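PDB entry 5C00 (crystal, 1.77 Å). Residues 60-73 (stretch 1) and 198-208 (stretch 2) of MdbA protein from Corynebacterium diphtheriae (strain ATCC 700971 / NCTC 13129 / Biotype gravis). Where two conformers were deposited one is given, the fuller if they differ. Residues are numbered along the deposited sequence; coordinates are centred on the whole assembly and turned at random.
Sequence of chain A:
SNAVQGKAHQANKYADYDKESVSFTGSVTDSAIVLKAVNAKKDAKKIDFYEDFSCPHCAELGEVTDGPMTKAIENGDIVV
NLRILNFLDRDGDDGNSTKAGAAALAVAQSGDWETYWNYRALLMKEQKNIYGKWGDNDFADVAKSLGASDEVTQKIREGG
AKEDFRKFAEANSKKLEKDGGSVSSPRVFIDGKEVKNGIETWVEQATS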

# COMPACT_ATOMS: atom_id res chain seq x y z
N GLU A 60 -6.72 -5.24 9.45
CA GLU A 60 -7.38 -6.50 9.76
C GLU A 60 -7.72 -7.29 8.50
O GLU A 60 -7.49 -8.50 8.47
CB GLU A 60 -8.66 -6.31 10.56
CG GLU A 60 -8.42 -6.02 12.00
CD GLU A 60 -9.70 -5.63 12.69
OE1 GLU A 60 -10.72 -6.33 12.48
OE2 GLU A 60 -9.68 -4.60 13.41
N LEU A 61 -8.29 -6.63 7.49
CA LEU A 61 -8.51 -7.31 6.21
C LEU A 61 -7.22 -7.84 5.55
O LEU A 61 -7.20 -8.98 5.05
CB LEU A 61 -9.27 -6.41 5.24
CG LEU A 61 -9.65 -7.06 3.92
CD1 LEU A 61 -10.67 -8.16 4.14
CD2 LEU A 61 -10.22 -6.00 2.99
N GLY A 62 -6.17 -7.05 5.57
CA GLY A 62 -4.87 -7.47 5.03
C GLY A 62 -4.33 -8.75 5.65
O GLY A 62 -3.75 -9.61 4.96
N GLU A 63 -4.52 -8.91 6.95
CA GLU A 63 -4.12 -10.12 7.64
C GLU A 63 -4.78 -11.33 7.03
O GLU A 63 -4.19 -12.40 6.94
CB GLU A 63 -4.54 -10.11 9.11
CG GLU A 63 -3.81 -9.17 10.02
CD GLU A 63 -4.12 -9.45 11.48
OE1 GLU A 63 -3.76 -10.56 11.94
OE2 GLU A 63 -4.74 -8.59 12.16
N VAL A 64 -6.04 -11.19 6.66
CA VAL A 64 -6.79 -12.29 6.09
C VAL A 64 -6.52 -12.48 4.60
O VAL A 64 -6.42 -13.60 4.15
CB VAL A 64 -8.31 -12.09 6.32
CG1 VAL A 64 -9.12 -13.14 5.59
CG2 VAL A 64 -8.60 -12.12 7.82
N THR A 65 -6.43 -11.42 3.82
CA THR A 65 -6.43 -11.57 2.37
C THR A 65 -5.09 -11.30 1.69
O THR A 65 -4.94 -11.61 0.49
CB THR A 65 -7.54 -10.71 1.72
OG1 THR A 65 -7.28 -9.30 1.88
CG2 THR A 65 -8.89 -11.04 2.34
N ASP A 66 -4.10 -10.73 2.39
CA ASP A 66 -2.80 -10.46 1.74
C ASP A 66 -2.14 -11.73 1.18
O ASP A 66 -1.60 -11.74 0.08
CB ASP A 66 -1.81 -9.77 2.68
CG ASP A 66 -2.01 -8.27 2.76
OD1 ASP A 66 -2.82 -7.65 1.98
OD2 ASP A 66 -1.32 -7.68 3.61
N GLY A 67 -2.20 -12.81 1.94
CA GLY A 67 -1.62 -14.06 1.52
C GLY A 67 -2.24 -14.60 0.25
O GLY A 67 -1.53 -14.81 -0.74
N PRO A 68 -3.55 -14.84 0.25
CA PRO A 68 -4.18 -15.30 -0.98
C PRO A 68 -4.05 -14.32 -2.12
O PRO A 68 -3.87 -14.76 -3.27
CB PRO A 68 -5.65 -15.48 -0.61
CG PRO A 68 -5.72 -15.39 0.85
CD PRO A 68 -4.45 -14.86 1.40
N MSE A 69 -4.10 -13.02 -1.82
CA MSE A 69 -3.95 -12.00 -2.87
C MSE A 69 -2.60 -12.17 -3.53
O MSE A 69 -2.53 -12.12 -4.75
CB MSE A 69 -4.09 -10.57 -2.31
CG MSE A 69 -3.93 -9.50 -3.40
SE MSE A 69 -4.02 -7.71 -2.61
CE MSE A 69 -2.23 -7.78 -1.88
N THR A 70 -1.53 -12.29 -2.75
CA THR A 70 -0.18 -12.49 -3.29
C THR A 70 -0.14 -13.70 -4.24
O THR A 70 0.40 -13.64 -5.31
CB THR A 70 0.84 -12.69 -2.15
OG1 THR A 70 0.77 -11.59 -1.24
CG2 THR A 70 2.24 -12.79 -2.69
N LYS A 71 -0.73 -14.81 -3.82
CA LYS A 71 -0.74 -16.01 -4.67
C LYS A 71 -1.46 -15.80 -5.98
O LYS A 71 -1.01 -16.25 -7.02
CB LYS A 71 -1.33 -17.22 -3.94
CG LYS A 71 -0.59 -17.60 -2.67
CD LYS A 71 0.92 -17.79 -2.86
CE LYS A 71 1.76 -16.68 -2.24
NZ LYS A 71 3.25 -16.91 -2.17
N ALA A 72 -2.57 -15.09 -5.94
CA ALA A 72 -3.37 -14.86 -7.12
C ALA A 72 -2.67 -13.91 -8.08
O ALA A 72 -2.77 -14.05 -9.30
CB ALA A 72 -4.74 -14.30 -6.71
N ILE A 73 -1.97 -12.93 -7.51
CA ILE A 73 -1.14 -12.03 -8.29
C ILE A 73 -0.00 -12.85 -8.89
O ILE A 73 0.23 -12.77 -10.07
CB ILE A 73 -0.54 -10.87 -7.46
CG1 ILE A 73 -1.62 -9.94 -6.90
CG2 ILE A 73 0.40 -10.06 -8.31
CD1 ILE A 73 -1.10 -9.03 -5.79
N GLY A 198 -19.14 -10.50 1.81
CA GLY A 198 -18.09 -11.53 1.87
C GLY A 198 -16.75 -10.94 1.47
O GLY A 198 -15.99 -11.54 0.67
N ILE A 199 -16.43 -9.78 2.02
CA ILE A 199 -15.18 -9.11 1.70
C ILE A 199 -13.95 -9.94 2.06
O ILE A 199 -12.93 -9.85 1.40
CB ILE A 199 -15.12 -7.71 2.37
CG1 ILE A 199 -13.95 -6.88 1.85
CG2 ILE A 199 -15.08 -7.81 3.88
CD1 ILE A 199 -14.13 -6.46 0.42
N GLU A 200 -14.05 -10.76 3.10
CA GLU A 200 -12.94 -11.63 3.49
C GLU A 200 -12.58 -12.63 2.42
O GLU A 200 -11.46 -13.18 2.43
CB GLU A 200 -13.26 -12.42 4.75
CG GLU A 200 -13.31 -11.56 5.99
CD GLU A 200 -13.48 -12.37 7.26
OE1 GLU A 200 -12.96 -13.51 7.34
OE2 GLU A 200 -14.13 -11.87 8.20
N THR A 201 -13.50 -12.87 1.50
CA THR A 201 -13.28 -13.84 0.45
C THR A 201 -13.17 -13.20 -0.91
O THR A 201 -13.40 -13.85 -1.92
CB THR A 201 -14.40 -14.92 0.44
OG1 THR A 201 -15.63 -14.39 -0.07
CG2 THR A 201 -14.64 -15.43 1.82
N TRP A 202 -12.80 -11.91 -0.96
CA TRP A 202 -12.78 -11.22 -2.23
C TRP A 202 -11.83 -11.86 -3.23
O TRP A 202 -12.11 -11.81 -4.41
CB TRP A 202 -12.47 -9.72 -2.03
CG TRP A 202 -11.06 -9.35 -1.68
CD1 TRP A 202 -10.57 -9.04 -0.47
CD2 TRP A 202 -9.98 -9.17 -2.61
NE1 TRP A 202 -9.22 -8.68 -0.57
CE2 TRP A 202 -8.86 -8.74 -1.89
CE3 TRP A 202 -9.88 -9.30 -4.00
CZ2 TRP A 202 -7.64 -8.46 -2.49
CZ3 TRP A 202 -8.65 -9.02 -4.61
CH2 TRP A 202 -7.55 -8.61 -3.84
N VAL A 203 -10.72 -12.43 -2.76
CA VAL A 203 -9.74 -13.00 -3.68
C VAL A 203 -10.37 -14.24 -4.36
O VAL A 203 -10.26 -14.40 -5.60
CB VAL A 203 -8.43 -13.36 -2.96
CG1 VAL A 203 -7.44 -13.98 -3.96
CG2 VAL A 203 -7.80 -12.12 -2.29
N GLU A 204 -11.07 -15.06 -3.58
CA GLU A 204 -11.81 -16.22 -4.16
C GLU A 204 -12.80 -15.73 -5.19
O GLU A 204 -12.96 -16.30 -6.25
CB GLU A 204 -12.62 -17.00 -3.13
CG GLU A 204 -11.84 -17.74 -2.08
CD GLU A 204 -12.74 -18.27 -0.97
OE1 GLU A 204 -12.33 -18.15 0.21
OE2 GLU A 204 -13.85 -18.79 -1.25
N GLN A 205 -13.50 -14.66 -4.84
CA GLN A 205 -14.50 -14.08 -5.71
C GLN A 205 -13.88 -13.59 -6.99
O GLN A 205 -14.44 -13.77 -8.05
CB GLN A 205 -15.20 -12.93 -5.04
CG GLN A 205 -16.07 -13.32 -3.86
CD GLN A 205 -16.96 -12.19 -3.39
OE1 GLN A 205 -17.68 -11.56 -4.18
NE2 GLN A 205 -16.95 -11.93 -2.08
N ALA A 206 -12.69 -12.99 -6.89
CA ALA A 206 -11.98 -12.50 -8.08
C ALA A 206 -11.44 -13.60 -8.97
O ALA A 206 -11.27 -13.38 -10.17
CB ALA A 206 -10.83 -11.61 -7.66
N THR A 207 -11.10 -14.76 -8.39
CA THR A 207 -10.46 -15.84 -9.14
C THR A 207 -11.48 -16.85 -9.57
O THR A 207 -11.14 -17.84 -10.21
CB THR A 207 -9.33 -16.52 -8.34
OG1 THR A 207 -9.81 -16.94 -7.07
CG2 THR A 207 -8.20 -15.54 -8.12
N SER A 208 -12.74 -16.52 -9.26
CA SER A 208 -13.96 -17.24 -9.60
C SER A 208 -14.09 -18.31 -8.57
O SER A 208 -14.98 -18.18 -7.72
CB SER A 208 -13.99 -17.76 -11.04
OG SER A 208 -14.23 -16.69 -11.94
OXT SER A 208 -13.29 -19.25 -8.52

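The C-terminal segment of this chain lies along a helix far from it in sequence; every touching pair is at least 131 residues apart. The axes of helix 60-73 and helix 202-207 run in roughly the same direction, 26° apart, and approach to 9.6 Å. Packing is a matter of shape far more than of polar bonding: 467 Å² is buried, and a single weak hydrogen bond crosses the contact.

The central bump is Val 203. Its side chain points toward the long helix and enters a hollow bounded by Thr 65, Pro 68, Met 69 and Ala 72, residues spaced 3, 1 and 3 apart, so that they lie on one side of the helix. With chi1 at 179°, both methyls reach the walls: Val 203 CG1 lies 3.7 Å from Pro 68 O and 3.9 Å from Ala 72 CB, while Val 203 CG2 lies 3.8 Å from Met 69 N and 4.0 Å from Met 69 CB. A short, branched side chain suits this place, since it presents two methyls at once. Ala 72 suits its own place by being small; its lone methyl forms a low wall for Val 203 and also meets Thr 207, CB to CG2, at 3.9 Å. Thr 207 offers that methyl while its OG1 donates to Val 203 O at 3.0 Å.

Trp 202 takes a different route. Its CA-to-CB bond points sideways, but chi1 of 74° carries the indole nearer the long helix. Trp 202 NE1 donates the weak bond to Thr 65 OG1, 3.2 Å away with an angle of 143°, giving the buried indole nitrogen a polar partner. Farther along the ring, selenomethionine Met 69 sets its SE 3.7 Å from Trp 202 CZ2, near the ring plane and therefore at the edge. Its long, unbranched methionine-type side chain, extended through chi1 and chi2, reaches the ring edge.

Thr 65 has two kinds of surface to offer: its hydroxyl meets the indole, and its CG2 packs 3.3 Å from Glu 200 O, on the short 3-10 segment that precedes the helix. The CA-to-CB bond of Leu 61 points sideways, but its branched end comes nearer the 3-10 segment, with Leu 61 CD2 4.0 Å from Ile 199 CG1 and Leu 61 CD1 3.9 Å from Ile 199 O, so that its two methyls pack against both backbone and side chain of Ile 199. Val 64 closes the more exposed margin, its CG1 3.9 Å from Glu 200 O and 4.2 Å from Glu 200 OE1; Glu 200 is exposed.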